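Local coordinates for Two-component response regulator yesN (Fusobacterium nucleatum, PDB 3LSG), which probably binds specific DNA sequences through this C-terminal AraC-type helix-turn-helix domain and so regulates transcription as the output part of a two-component system, at residues 37-40 with 41-45; 61-64 with 65-69; 95-98 with 99-102. All coordinates share one frame; numbering follows the deposited sequence.

Interaction 1 (37-40 with 41-45); sequences SIMF and KKNFG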
loop_
_atom_site.group_PDB
_atom_site.type_symbol
_atom_site.label_atom_id
_atom_site.label_comp_id
_atom_site.label_asym_id
_atom_site.label_seq_id
_atom_site.Cartn_x
_atom_site.Cartn_y
_atom_site.Cartn_z
ATOM N N SER A 37 11.796 9.262 -3.464
ATOM C CA SER A 37 11.750 7.877 -3.938
ATOM C C SER A 37 13.095 7.446 -4.512
ATOM O O SER A 37 13.609 6.376 -4.185
ATOM C CB SER A 37 10.659 7.685 -4.988
ATOM O OG SER A 37 10.818 6.425 -5.622
ATOM N N ILE A 38 13.643 8.287 -5.383
ATOM C CA ILE A 38 14.963 8.072 -5.988
ATOM C C ILE A 38 16.100 8.108 -4.965
ATOM O O ILE A 38 16.985 7.257 -4.964
ATOM C CB ILE A 38 15.244 9.146 -7.069
ATOM C CG1 ILE A 38 14.246 8.995 -8.223
ATOM C CG2 ILE A 38 16.715 9.083 -7.559
ATOM C CD1 ILE A 38 14.369 10.084 -9.285
HETATM N N MSE A 39 16.088 9.102 -4.093
HETATM C CA MSE A 39 17.180 9.229 -3.141
HETATM C C MSE A 39 17.142 8.101 -2.110
HETATM O O MSE A 39 18.187 7.576 -1.718
HETATM C CB MSE A 39 17.177 10.602 -2.471
HETATM C CG MSE A 39 18.228 10.741 -1.377
HETATM SE SE MSE A 39 17.523 10.276 0.397
HETATM C CE MSE A 39 17.003 12.085 0.932
ATOM N N PHE A 40 15.941 7.719 -1.687
ATOM C CA PHE A 40 15.812 6.621 -0.735
ATOM C C PHE A 40 16.424 5.356 -1.312
ATOM O O PHE A 40 17.245 4.707 -0.669
ATOM C CB PHE A 40 14.355 6.358 -0.351
ATOM C CG PHE A 40 14.205 5.375 0.777
ATOM C CD1 PHE A 40 14.019 5.817 2.081
ATOM C CD2 PHE A 40 14.283 4.011 0.540
ATOM C CE1 PHE A 40 13.899 4.914 3.130
ATOM C CE2 PHE A 40 14.162 3.109 1.579
ATOM C CZ PHE A 40 13.966 3.561 2.878
ATOM N N LYS A 41 16.006 5.007 -2.522
ATOM C CA LYS A 41 16.472 3.794 -3.178
ATOM C C LYS A 41 17.979 3.854 -3.398
ATOM O O LYS A 41 18.672 2.842 -3.302
ATOM C CB LYS A 41 15.755 3.604 -4.511
ATOM C CG LYS A 41 16.086 2.303 -5.239
ATOM C CD LYS A 41 14.977 1.940 -6.236
ATOM C CE LYS A 41 15.392 0.810 -7.165
ATOM N NZ LYS A 41 15.887 -0.367 -6.400
ATOM N N LYS A 42 18.490 5.044 -3.689
ATOM C CA LYS A 42 19.933 5.204 -3.798
ATOM C C LYS A 42 20.617 4.876 -2.469
ATOM O O LYS A 42 21.552 4.082 -2.429
ATOM C CB LYS A 42 20.305 6.612 -4.266
ATOM C CG LYS A 42 21.761 6.742 -4.678
ATOM C CD LYS A 42 22.097 5.779 -5.815
ATOM C CE LYS A 42 23.528 5.977 -6.311
ATOM N NZ LYS A 42 23.849 5.140 -7.506
ATOM N N ASN A 43 20.124 5.461 -1.381
ATOM C CA ASN A 43 20.763 5.313 -0.070
ATOM C C ASN A 43 20.580 3.976 0.659
ATOM O O ASN A 43 21.479 3.521 1.357
ATOM C CB ASN A 43 20.331 6.444 0.860
ATOM C CG ASN A 43 20.951 7.775 0.484
ATOM O OD1 ASN A 43 21.101 8.102 -0.701
ATOM N ND2 ASN A 43 21.313 8.557 1.496
ATOM N N PHE A 44 19.409 3.370 0.515
ATOM C CA PHE A 44 19.066 2.165 1.258
ATOM C C PHE A 44 19.149 0.907 0.397
ATOM O O PHE A 44 19.189 -0.210 0.919
ATOM C CB PHE A 44 17.665 2.296 1.860
ATOM C CG PHE A 44 17.593 3.260 3.006
ATOM C CD1 PHE A 44 17.517 2.798 4.309
ATOM C CD2 PHE A 44 17.613 4.634 2.779
ATOM C CE1 PHE A 44 17.456 3.681 5.372
ATOM C CE2 PHE A 44 17.556 5.530 3.836
ATOM C CZ PHE A 44 17.481 5.055 5.137
ATOM N N GLY A 45 19.146 1.093 -0.917
ATOM C CA GLY A 45 19.292 -0.014 -1.841
ATOM C C GLY A 45 17.994 -0.678 -2.257
ATOM O O GLY A 45 17.977 -1.507 -3.166
#
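The rings of Phe40 and Phe44 lie face against face in an offset stack. This is an i to i+4 aromatic pair on the last turns of helix 33-44, in the helix-turn-helix domain of an AraC-type regulator. The ring planes differ by only 5° and the centroids are 4.1 Å apart. Phe44 CD2 sits over the centre of the Phe40 ring, while Phe40 CZ lies over the Phe44 ring toward its rim. At the edge of the Phe44 ring, in its plane, is the carbonyl O of Phe40, 3.5 Å from Phe44 CD2. The two rings are brought together by different torsions. Phe40 points CG opposite its backbone N (chi1 -171°), whereas Phe44 sets CG beside its N (chi1 -72°). The outer atoms of the Phe40 ring thus reach the base of Phe44, with Phe40 CE2 3.6 Å from Phe44 CB. Phe40 packs on Ile7 and Ile11 of helix 2-14, and Tyr51 meets both rings edge-to-face. Lys4 makes a cation-pi contact with Phe44. One turn earlier, Ser37 OG is hydrogen-bonded to Asp82 of the second subunit. Regular helical bonds run beneath the stack up to Gly45, which leaves the helix with positive phi. Among them, Phe44 N donates to Phe40 O at 2.8 Å.

Interaction 2 (61-64 with 65-69); sequences KLLL and LTTEL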
loop_
_atom_site.group_PDB
_atom_site.type_symbol
_atom_site.label_atom_id
_atom_site.label_comp_id
_atom_site.label_asym_id
_atom_site.label_seq_id
_atom_site.Cartn_x
_atom_site.Cartn_y
_atom_site.Cartn_z
ATOM N N LYS A 61 6.614 -10.438 13.163
ATOM C CA LYS A 61 7.327 -11.639 13.584
ATOM C C LYS A 61 7.563 -11.645 15.091
ATOM O O LYS A 61 7.267 -12.617 15.780
ATOM C CB LYS A 61 8.669 -11.737 12.850
ATOM C CG LYS A 61 9.553 -12.889 13.336
ATOM C CD LYS A 61 10.869 -12.958 12.567
ATOM C CE LYS A 61 11.904 -13.791 13.313
ATOM N NZ LYS A 61 13.154 -13.941 12.512
ATOM N N LEU A 62 8.090 -10.542 15.597
ATOM C CA LEU A 62 8.383 -10.408 17.017
ATOM C C LEU A 62 7.130 -10.635 17.870
ATOM O O LEU A 62 7.144 -11.415 18.821
ATOM C CB LEU A 62 9.016 -9.035 17.293
ATOM C CG LEU A 62 9.371 -8.662 18.726
ATOM C CD1 LEU A 62 10.203 -9.760 19.388
ATOM C CD2 LEU A 62 10.108 -7.321 18.784
ATOM N N LEU A 63 6.043 -9.968 17.524
ATOM C CA LEU A 63 4.806 -10.107 18.289
ATOM C C LEU A 63 4.216 -11.521 18.225
ATOM O O LEU A 63 3.716 -12.048 19.225
ATOM C CB LEU A 63 3.779 -9.090 17.796
ATOM C CG LEU A 63 4.153 -7.624 18.018
ATOM C CD1 LEU A 63 3.158 -6.721 17.317
ATOM C CD2 LEU A 63 4.198 -7.287 19.499
ATOM N N LEU A 64 4.255 -12.132 17.047
ATOM C CA LEU A 64 3.771 -13.502 16.904
ATOM C C LEU A 64 4.495 -14.483 17.823
ATOM O O LEU A 64 3.878 -15.366 18.388
ATOM C CB LEU A 64 3.936 -13.976 15.477
ATOM C CG LEU A 64 2.973 -13.325 14.502
ATOM C CD1 LEU A 64 3.445 -13.581 13.099
ATOM C CD2 LEU A 64 1.567 -13.893 14.725
ATOM N N LEU A 65 5.802 -14.314 17.967
ATOM C CA LEU A 65 6.615 -15.251 18.733
ATOM C C LEU A 65 6.645 -14.937 20.224
ATOM O O LEU A 65 6.954 -15.807 21.036
ATOM C CB LEU A 65 8.045 -15.292 18.181
ATOM C CG LEU A 65 8.188 -15.823 16.754
ATOM C CD1 LEU A 65 9.631 -15.712 16.280
ATOM C CD2 LEU A 65 7.711 -17.266 16.652
ATOM N N THR A 66 6.317 -13.704 20.595
ATOM C CA THR A 66 6.475 -13.308 21.989
ATOM C C THR A 66 5.160 -13.022 22.705
ATOM O O THR A 66 5.152 -12.807 23.915
ATOM C CB THR A 66 7.404 -12.092 22.136
ATOM O OG1 THR A 66 6.903 -11.011 21.343
ATOM C CG2 THR A 66 8.821 -12.442 21.677
ATOM N N THR A 67 4.053 -13.017 21.968
ATOM C CA THR A 67 2.755 -12.716 22.569
ATOM C C THR A 67 1.673 -13.682 22.117
ATOM O O THR A 67 1.906 -14.546 21.269
ATOM C CB THR A 67 2.268 -11.301 22.203
ATOM O OG1 THR A 67 1.753 -11.302 20.866
ATOM C CG2 THR A 67 3.392 -10.274 22.317
ATOM N N GLU A 68 0.480 -13.502 22.679
ATOM C CA GLU A 68 -0.704 -14.267 22.301
ATOM C C GLU A 68 -1.705 -13.380 21.564
ATOM O O GLU A 68 -2.869 -13.747 21.394
ATOM C CB GLU A 68 -1.366 -14.868 23.546
ATOM C CG GLU A 68 -0.467 -15.824 24.316
ATOM C CD GLU A 68 -0.038 -17.011 23.471
ATOM O OE1 GLU A 68 -0.911 -17.606 22.800
ATOM O OE2 GLU A 68 1.170 -17.344 23.479
ATOM N N LEU A 69 -1.243 -12.216 21.120
ATOM C CA LEU A 69 -2.083 -11.302 20.349
ATOM C C LEU A 69 -2.712 -11.975 19.126
ATOM O O LEU A 69 -2.063 -12.770 18.444
ATOM C CB LEU A 69 -1.264 -10.086 19.896
ATOM C CG LEU A 69 -0.708 -9.181 20.991
ATOM C CD1 LEU A 69 0.249 -8.188 20.370
ATOM C CD2 LEU A 69 -1.841 -8.471 21.745
HETATM O O HOH W 1 3.488 -16.872 20.882
#
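An ST turn follows the C-terminal end of helix 48-66, where two successive threonines turn their hydroxyls back onto the last turn of the helix. The helix belongs to the AraC-type helix-turn-helix domain. Thr66 OG1 donates to Leu62 O at 2.6 Å, and Thr67 OG1 donates to Leu63 O at 2.7 Å. Both threonines place OG1 between their own backbone N and carbonyl carbon (chi1 56° and 77°), which folds the hydroxyl toward the preceding turn. Each hydroxyl comes from above the plane of its carbonyl and not along a lone pair. Leu63 O is gripped twice by one residue, because Thr67 N also donates to it, from the opposite face. Thr66 N makes only weak bonds to Leu62 O and Leu63 O. The hydroxyls therefore add to the hold where the backbone pattern slackens.

The apolar parts follow the same spacing. Leu62 CD1 touches Thr66 CG2 at 3.8 Å. Leu63 and Thr67 run alongside each other in the same direction, with Leu63 CD2 next to Thr67 CG2. Beyond the turn, Leu69 folds back, and its CD1 meets Leu63 CD2 at 4.1 Å. Lys61 and Leu65 cross at a slant, with Lys61 CG near Leu65 CD1.

Leu64 is buried against Ile74, Phe90 and Pro98. Arg102 takes the carbonyl oxygens of Leu64, Thr67 and Leu69, and so ties the helix end and the turn to the chain's last residues. A water also bridges two of these oxygens, donating to both Leu64 O and Thr67 O. The ST turn itself is closed by Leu69 N, which donates to Thr67 OG1 at 3.1 Å.

Interaction 3 (95-98 with 99-102); sequences QITP and KQYR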
loop_
_atom_site.group_PDB
_atom_site.type_symbol
_atom_site.label_atom_id
_atom_site.label_comp_id
_atom_site.label_asym_id
_atom_site.label_seq_id
_atom_site.Cartn_x
_atom_site.Cartn_y
_atom_site.Cartn_z
ATOM N N GLN A 95 6.286 -16.412 3.292
ATOM C CA GLN A 95 5.820 -17.603 2.588
ATOM C C GLN A 95 4.848 -18.501 3.377
ATOM O O GLN A 95 4.374 -19.504 2.847
ATOM C CB GLN A 95 7.014 -18.402 2.044
ATOM C CG GLN A 95 7.953 -17.533 1.148
ATOM C CD GLN A 95 9.065 -18.352 0.483
ATOM O OE1 GLN A 95 9.285 -19.523 0.818
ATOM N NE2 GLN A 95 9.770 -17.735 -0.462
ATOM N N ILE A 96 4.558 -18.147 4.633
ATOM C CA ILE A 96 3.490 -18.812 5.397
ATOM C C ILE A 96 2.635 -17.753 6.119
ATOM O O ILE A 96 3.020 -16.595 6.178
ATOM C CB ILE A 96 4.033 -19.830 6.430
ATOM C CG1 ILE A 96 4.926 -19.132 7.462
ATOM C CG2 ILE A 96 4.774 -21.008 5.731
ATOM C CD1 ILE A 96 5.563 -20.113 8.486
ATOM N N THR A 97 1.485 -18.157 6.660
ATOM C CA THR A 97 0.584 -17.209 7.319
ATOM C C THR A 97 1.054 -16.911 8.744
ATOM O O THR A 97 1.888 -17.639 9.294
ATOM C CB THR A 97 -0.855 -17.764 7.399
ATOM O OG1 THR A 97 -0.857 -18.909 8.249
ATOM C CG2 THR A 97 -1.356 -18.188 6.014
ATOM N N PRO A 98 0.525 -15.834 9.346
ATOM C CA PRO A 98 0.847 -15.540 10.742
ATOM C C PRO A 98 0.500 -16.696 11.665
ATOM O O PRO A 98 1.311 -17.052 12.511
ATOM C CB PRO A 98 -0.026 -14.318 11.040
ATOM C CG PRO A 98 -0.048 -13.584 9.726
ATOM C CD PRO A 98 -0.115 -14.681 8.673
ATOM N N LYS A 99 -0.670 -17.296 11.488
ATOM C CA LYS A 99 -1.031 -18.445 12.311
ATOM C C LYS A 99 0.006 -19.531 12.120
ATOM O O LYS A 99 0.493 -20.117 13.091
ATOM C CB LYS A 99 -2.410 -18.984 11.909
ATOM C CG LYS A 99 -3.134 -19.773 12.986
ATOM C CD LYS A 99 -2.262 -20.843 13.619
ATOM C CE LYS A 99 -1.729 -20.399 14.988
ATOM N NZ LYS A 99 -0.825 -21.411 15.614
ATOM N N GLN A 100 0.342 -19.822 10.867
ATOM C CA GLN A 100 1.256 -20.936 10.592
ATOM C C GLN A 100 2.621 -20.617 11.199
ATOM O O GLN A 100 3.355 -21.505 11.645
ATOM C CB GLN A 100 1.379 -21.186 9.074
ATOM C CG GLN A 100 0.118 -21.789 8.447
ATOM C CD GLN A 100 0.092 -21.725 6.901
ATOM O OE1 GLN A 100 0.822 -20.960 6.281
ATOM N NE2 GLN A 100 -0.760 -22.535 6.293
ATOM N N TYR A 101 2.945 -19.331 11.232
ATOM C CA TYR A 101 4.232 -18.896 11.759
ATOM C C TYR A 101 4.372 -19.266 13.239
ATOM O O TYR A 101 5.479 -19.478 13.735
ATOM C CB TYR A 101 4.393 -17.381 11.579
ATOM C CG TYR A 101 5.828 -16.957 11.610
ATOM C CD1 TYR A 101 6.607 -16.993 10.449
ATOM C CD2 TYR A 101 6.426 -16.545 12.793
ATOM C CE1 TYR A 101 7.935 -16.620 10.466
ATOM C CE2 TYR A 101 7.765 -16.173 12.825
ATOM C CZ TYR A 101 8.513 -16.211 11.654
ATOM O OH TYR A 101 9.838 -15.839 11.661
ATOM N N ARG A 102 3.242 -19.348 13.934
ATOM C CA ARG A 102 3.224 -19.747 15.341
ATOM C C ARG A 102 3.228 -21.262 15.534
ATOM O O ARG A 102 3.320 -21.742 16.653
ATOM C CB ARG A 102 1.985 -19.173 16.034
ATOM C CG ARG A 102 2.048 -17.693 16.270
ATOM C CD ARG A 102 0.720 -17.118 16.745
ATOM N NE ARG A 102 0.953 -16.074 17.744
ATOM C CZ ARG A 102 0.146 -15.042 17.968
ATOM N NH1 ARG A 102 -0.964 -14.887 17.260
ATOM N NH2 ARG A 102 0.460 -14.154 18.896
#
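Thr97 and Gln100 exchange hydrogen bonds in a capping box whose second acceptor is the side-chain amide oxygen of a glutamine. Thr97 is the N-cap of helix 98-101. Its OG1 accepts from Gln100 N at 3.0 Å. In return, Gln100 OE1 accepts from Thr97 N at 2.9 Å, with a nearly straight N-H...O angle of 172°. The donor is tilted from the plane of the amide carbonyl. Gln100 turns CG beside its own N (chi1 -71°) and stays extended beyond it, which carries OE1 back to the start of the helix. Its chain folds close over the threonine hydroxyl, with Gln100 CG 3.0 Å from Thr97 OG1. Tyr101 N bonds to Thr97 O and opens the helical pattern. Arg102 N to Pro98 O is weak.

Ile96 adds an apolar contact beside the box. Its CD1 reaches Tyr101 CD1 at 3.8 Å, and the two side chains run nearly perpendicular to each other. Pro98 is buried against Phe86, Ile87 and Phe90 of helix 83-94. Tyr101 lies against Lys61 and Leu65 of helix 48-66, and Arg102 packs on Ile74 of helix 71-77.

Interactions 2 and 3 are neighbours, with centres about 11 Å apart on the same side of the chain's centre. Interaction 1 lies on the opposite side of it, about 31 Å from interaction 2 and about 30 Å from interaction 3, centre to centre. All three are local contacts at or near helix ends. Interaction 1 is a surface contact that rests on aromatic stacking, beside helix 2-14 and the second subunit. Interaction 2 is partly buried and finishes a long helix with hydroxyl bonds. Interaction 3, also a surface contact, starts a short helix with a reciprocal capping box. An arginine guanidinium near the chain end joins interactions 2 and 3 through backbone oxygens.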